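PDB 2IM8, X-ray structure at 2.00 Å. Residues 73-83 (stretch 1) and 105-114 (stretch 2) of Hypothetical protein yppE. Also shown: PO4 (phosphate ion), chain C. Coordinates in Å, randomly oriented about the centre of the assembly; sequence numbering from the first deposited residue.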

# COMPACT_ATOMS: atom_id res chain seq x y z
N GLU A 73 -12.17 -8.74 -3.15
CA GLU A 73 -11.10 -9.56 -2.57
C GLU A 73 -9.73 -8.94 -2.76
O GLU A 73 -8.87 -9.00 -1.88
N GLN A 74 -9.53 -8.35 -3.93
CA GLN A 74 -8.27 -7.71 -4.28
C GLN A 74 -8.02 -6.54 -3.33
O GLN A 74 -6.93 -6.39 -2.78
N ILE A 75 -9.05 -5.72 -3.13
CA ILE A 75 -8.92 -4.56 -2.25
C ILE A 75 -8.62 -5.01 -0.83
O ILE A 75 -7.69 -4.52 -0.20
N GLU A 76 -9.40 -5.97 -0.34
CA GLU A 76 -9.23 -6.49 1.02
C GLU A 76 -7.85 -7.07 1.33
O GLU A 76 -7.36 -6.97 2.46
N ALA A 77 -7.20 -7.66 0.33
CA ALA A 77 -5.88 -8.26 0.52
C ALA A 77 -4.72 -7.28 0.74
O ALA A 77 -3.68 -7.65 1.30
N VAL A 78 -4.89 -6.04 0.29
CA VAL A 78 -3.85 -5.01 0.40
C VAL A 78 -3.36 -4.73 1.83
O VAL A 78 -2.15 -4.71 2.10
N LYS A 79 -4.30 -4.52 2.74
CA LYS A 79 -4.01 -4.23 4.14
C LYS A 79 -2.87 -5.05 4.75
O LYS A 79 -1.81 -4.51 5.07
N ASP A 80 -3.08 -6.35 4.90
CA ASP A 80 -2.06 -7.20 5.51
C ASP A 80 -0.73 -7.18 4.79
O ASP A 80 0.31 -7.15 5.44
N ASN A 81 -0.75 -7.19 3.47
CA ASN A 81 0.52 -7.17 2.73
C ASN A 81 1.22 -5.82 2.88
O ASN A 81 2.43 -5.76 3.08
N PHE A 82 0.45 -4.74 2.78
CA PHE A 82 0.99 -3.40 2.91
C PHE A 82 1.63 -3.19 4.28
O PHE A 82 2.74 -2.65 4.37
N LEU A 83 0.94 -3.61 5.34
CA LEU A 83 1.50 -3.46 6.68
C LEU A 83 2.74 -4.32 6.89
O LEU A 83 3.65 -3.93 7.62
N SER A 105 2.34 -7.29 -5.35
CA SER A 105 0.90 -7.46 -5.15
C SER A 105 0.22 -6.15 -4.76
O SER A 105 -0.83 -5.77 -5.30
N VAL A 106 0.82 -5.46 -3.80
CA VAL A 106 0.30 -4.19 -3.31
C VAL A 106 0.31 -3.15 -4.43
O VAL A 106 -0.71 -2.51 -4.72
N LEU A 107 1.46 -2.98 -5.07
CA LEU A 107 1.60 -2.00 -6.14
C LEU A 107 0.61 -2.20 -7.28
O LEU A 107 0.02 -1.23 -7.75
N TYR A 108 0.42 -3.45 -7.72
CA TYR A 108 -0.51 -3.70 -8.82
C TYR A 108 -1.93 -3.32 -8.46
O TYR A 108 -2.63 -2.67 -9.25
N THR A 109 -2.39 -3.73 -7.28
CA THR A 109 -3.75 -3.38 -6.90
C THR A 109 -3.88 -1.86 -6.81
O THR A 109 -4.89 -1.30 -7.24
N LEU A 110 -2.85 -1.19 -6.28
CA LEU A 110 -2.88 0.26 -6.17
C LEU A 110 -2.98 0.89 -7.56
O LEU A 110 -3.76 1.80 -7.80
N HIS A 111 -2.17 0.39 -8.49
CA HIS A 111 -2.21 0.90 -9.85
C HIS A 111 -3.55 0.62 -10.50
O HIS A 111 -4.04 1.44 -11.27
N ALA A 112 -4.15 -0.53 -10.20
CA ALA A 112 -5.45 -0.91 -10.76
C ALA A 112 -6.52 0.08 -10.30
O ALA A 112 -7.32 0.58 -11.11
N VAL A 113 -6.55 0.37 -9.01
CA VAL A 113 -7.51 1.31 -8.46
C VAL A 113 -7.29 2.67 -9.12
O VAL A 113 -8.24 3.36 -9.50
N LYS A 114 -6.02 3.05 -9.27
CA LYS A 114 -5.67 4.31 -9.91
C LYS A 114 -6.22 4.34 -11.34
O LYS A 114 -6.79 5.34 -11.78

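Two helices can pack through apolar side chains and still join polar groups through water, even where those groups lie within the contact. The pair formed by residues 73-83 and 105-114 of the hypothetical protein yppE illustrates this pattern. The helices run in broadly opposed directions, at 137°, with their axes 9.6 Å apart at closest approach, and 441 Å² of surface is buried between them. No direct hydrogen bond crosses the contact, so apolar packing and three bridging waters make up the connection.

Stretch 2 opens with S105, whose CA-to-CB bond points toward stretch 1 and whose chi1 is t. Its OG lies 3.9 Å from ND2 of N81, an m rotamer that also points toward its partner helix. Water 3 sits to one side of the pair and bridges it, accepting from N81 ND2 at 3.2 Å and lying 2.9 Å from S105 OG, so the two polar ends are hydrogen-bonded through solvent rather than to each other.

One residue on, the backbones come close: the CA atoms of V106 and V78 are 5.6 Å apart. V106 points sideways with chi1 t, yet it gives up more area to the other helix than any other residue of either stretch. Its two methyls reach different parts of stretch 1. CG2 packs 3.7 Å from N81 CB and equally 3.7 Å from the backbone N of F82, whereas CG1 sits 4.0 Å from CD1 of the F82 ring, which is held in the t rotamer at chi1. A valine can thus fill the space beside a helix backbone while still touching an aromatic side chain.

L107 lies out of reach, and Y108 returns to the contact only through its end. Its CB points sideways, but with chi1 t the ring extends far enough for CE2 to come 3.4 Å from NE2 of Q74, which meets the ring obliquely. Q74 is extended, t at both chi1 and chi2. Water 2 joins the two side chains, accepting from Q74 NE2 at 2.9 Å and lying 2.6 Å from Y108 OH.

T109 combines both kinds of contact in one small residue. It points toward stretch 1 in the m rotamer, and its methyl CG2 packs 3.6 Å from CG2 of V78 (chi1 t) and 4.1 Å from CD1 of I75. Its OG1 lies 3.4 Å from CG of Q74 and 2.7 Å from water 1, which in turn donates to the backbone O of Q74 at 2.9 Å.

Beyond this point the contact thins. L110 points away, although its end comes nearer, and A112 points toward stretch 1 without close contact. V113, chi1 t, closes the apolar strip: its CG2 meets CD1 of I75 at 3.5 Å, the isoleucine being m at both chi angles. K114, fully extended, lies outside the interface; its NZ donates to O4 of the phosphate ion at 3.0 Å.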

# COMPACT_ATOMS: atom_id res chain seq x y z
CB GLU A 73 -11.11 -10.96 -3.18
CG GLU A 73 -12.40 -11.72 -2.97
CD GLU A 73 -13.47 -11.37 -3.99
OE1 GLU A 73 -13.27 -10.43 -4.80
OE2 GLU A 73 -14.52 -12.04 -3.97
CB GLN A 74 -8.37 -7.25 -5.73
CG GLN A 74 -7.16 -6.62 -6.36
CD GLN A 74 -7.41 -6.37 -7.83
OE1 GLN A 74 -8.53 -6.04 -8.24
NE2 GLN A 74 -6.38 -6.53 -8.65
CB ILE A 75 -10.21 -3.70 -2.25
CG1 ILE A 75 -10.41 -3.07 -3.64
CG2 ILE A 75 -10.11 -2.61 -1.19
CD1 ILE A 75 -9.25 -2.18 -4.06
CB GLU A 76 -10.32 -7.53 1.30
CG GLU A 76 -11.74 -6.98 1.25
CD GLU A 76 -12.80 -8.04 1.51
OE1 GLU A 76 -12.78 -9.09 0.82
OE2 GLU A 76 -13.66 -7.82 2.38
CB ALA A 77 -5.55 -9.17 -0.66
CB VAL A 78 -4.35 -3.67 -0.22
CG1 VAL A 78 -3.31 -2.56 -0.01
CG2 VAL A 78 -4.61 -3.88 -1.72
CB LYS A 79 -5.27 -4.42 4.97
CG LYS A 79 -5.08 -4.41 6.48
CD LYS A 79 -6.35 -4.89 7.17
CE LYS A 79 -6.26 -4.82 8.68
NZ LYS A 79 -7.48 -5.40 9.31
CB ASP A 80 -2.56 -8.64 5.66
CG ASP A 80 -3.79 -8.74 6.54
OD1 ASP A 80 -3.96 -7.86 7.41
OD2 ASP A 80 -4.57 -9.70 6.37
CB ASN A 81 0.29 -7.47 1.24
CG ASN A 81 0.03 -8.95 0.98
OD1 ASN A 81 0.66 -9.82 1.57
ND2 ASN A 81 -0.88 -9.22 0.05
CB PHE A 82 -0.12 -2.37 2.69
CG PHE A 82 0.34 -0.94 2.78
CD1 PHE A 82 1.15 -0.39 1.78
CD2 PHE A 82 -0.05 -0.14 3.84
CE1 PHE A 82 1.56 0.95 1.86
CE2 PHE A 82 0.36 1.20 3.92
CZ PHE A 82 1.17 1.74 2.93
CB LEU A 83 0.45 -3.80 7.74
CG LEU A 83 -0.53 -2.68 8.11
CD1 LEU A 83 -1.20 -2.14 6.87
CD2 LEU A 83 -1.57 -3.22 9.09
CB SER A 105 0.66 -8.52 -4.07
OG SER A 105 -0.71 -8.69 -3.82
CB VAL A 106 1.14 -3.68 -2.11
CG1 VAL A 106 0.81 -2.21 -1.81
CG2 VAL A 106 0.88 -4.56 -0.89
CB LEU A 107 3.04 -2.00 -6.67
CG LEU A 107 4.07 -1.33 -5.74
CD1 LEU A 107 5.47 -1.51 -6.29
CD2 LEU A 107 3.73 0.17 -5.58
CB TYR A 108 -0.48 -5.17 -9.27
CG TYR A 108 -1.58 -5.43 -10.27
CD1 TYR A 108 -1.56 -4.82 -11.53
CD2 TYR A 108 -2.70 -6.19 -9.93
CE1 TYR A 108 -2.63 -4.94 -12.41
CE2 TYR A 108 -3.78 -6.32 -10.81
CZ TYR A 108 -3.73 -5.69 -12.04
OH TYR A 108 -4.81 -5.76 -12.90
CB THR A 109 -4.14 -4.02 -5.55
OG1 THR A 109 -4.09 -5.44 -5.67
CG2 THR A 109 -5.57 -3.59 -5.14
CB LEU A 110 -1.63 0.78 -5.43
CG LEU A 110 -1.61 0.43 -3.94
CD1 LEU A 110 -0.30 0.88 -3.29
CD2 LEU A 110 -2.81 1.09 -3.26
CB HIS A 111 -1.08 0.30 -10.67
CG HIS A 111 0.27 0.86 -10.31
ND1 HIS A 111 1.42 0.10 -10.31
CD2 HIS A 111 0.64 2.10 -9.93
CE1 HIS A 111 2.44 0.85 -9.94
NE2 HIS A 111 1.99 2.07 -9.70
CB ALA A 112 -5.82 -2.31 -10.32
CB VAL A 113 -7.36 1.42 -6.91
CG1 VAL A 113 -8.31 2.47 -6.34
CG2 VAL A 113 -7.68 0.07 -6.29
CB LYS A 114 -4.16 4.48 -9.95
CG LYS A 114 -3.68 5.74 -10.67
CD LYS A 114 -2.15 5.80 -10.71
CE LYS A 114 -1.65 7.05 -11.41
NZ LYS A 114 -0.15 7.11 -11.40
P PO4 C . -0.93 5.77 -15.14
O1 PO4 C . -0.92 7.26 -15.20
O2 PO4 C . -0.05 5.23 -16.22
O3 PO4 C . -2.32 5.27 -15.33
O4 PO4 C . -0.42 5.33 -13.82
O HOH W 1 -4.29 -7.18 -3.55
O HOH W 2 -6.93 -6.30 -11.45
O HOH W 3 -1.91 -6.89 -1.95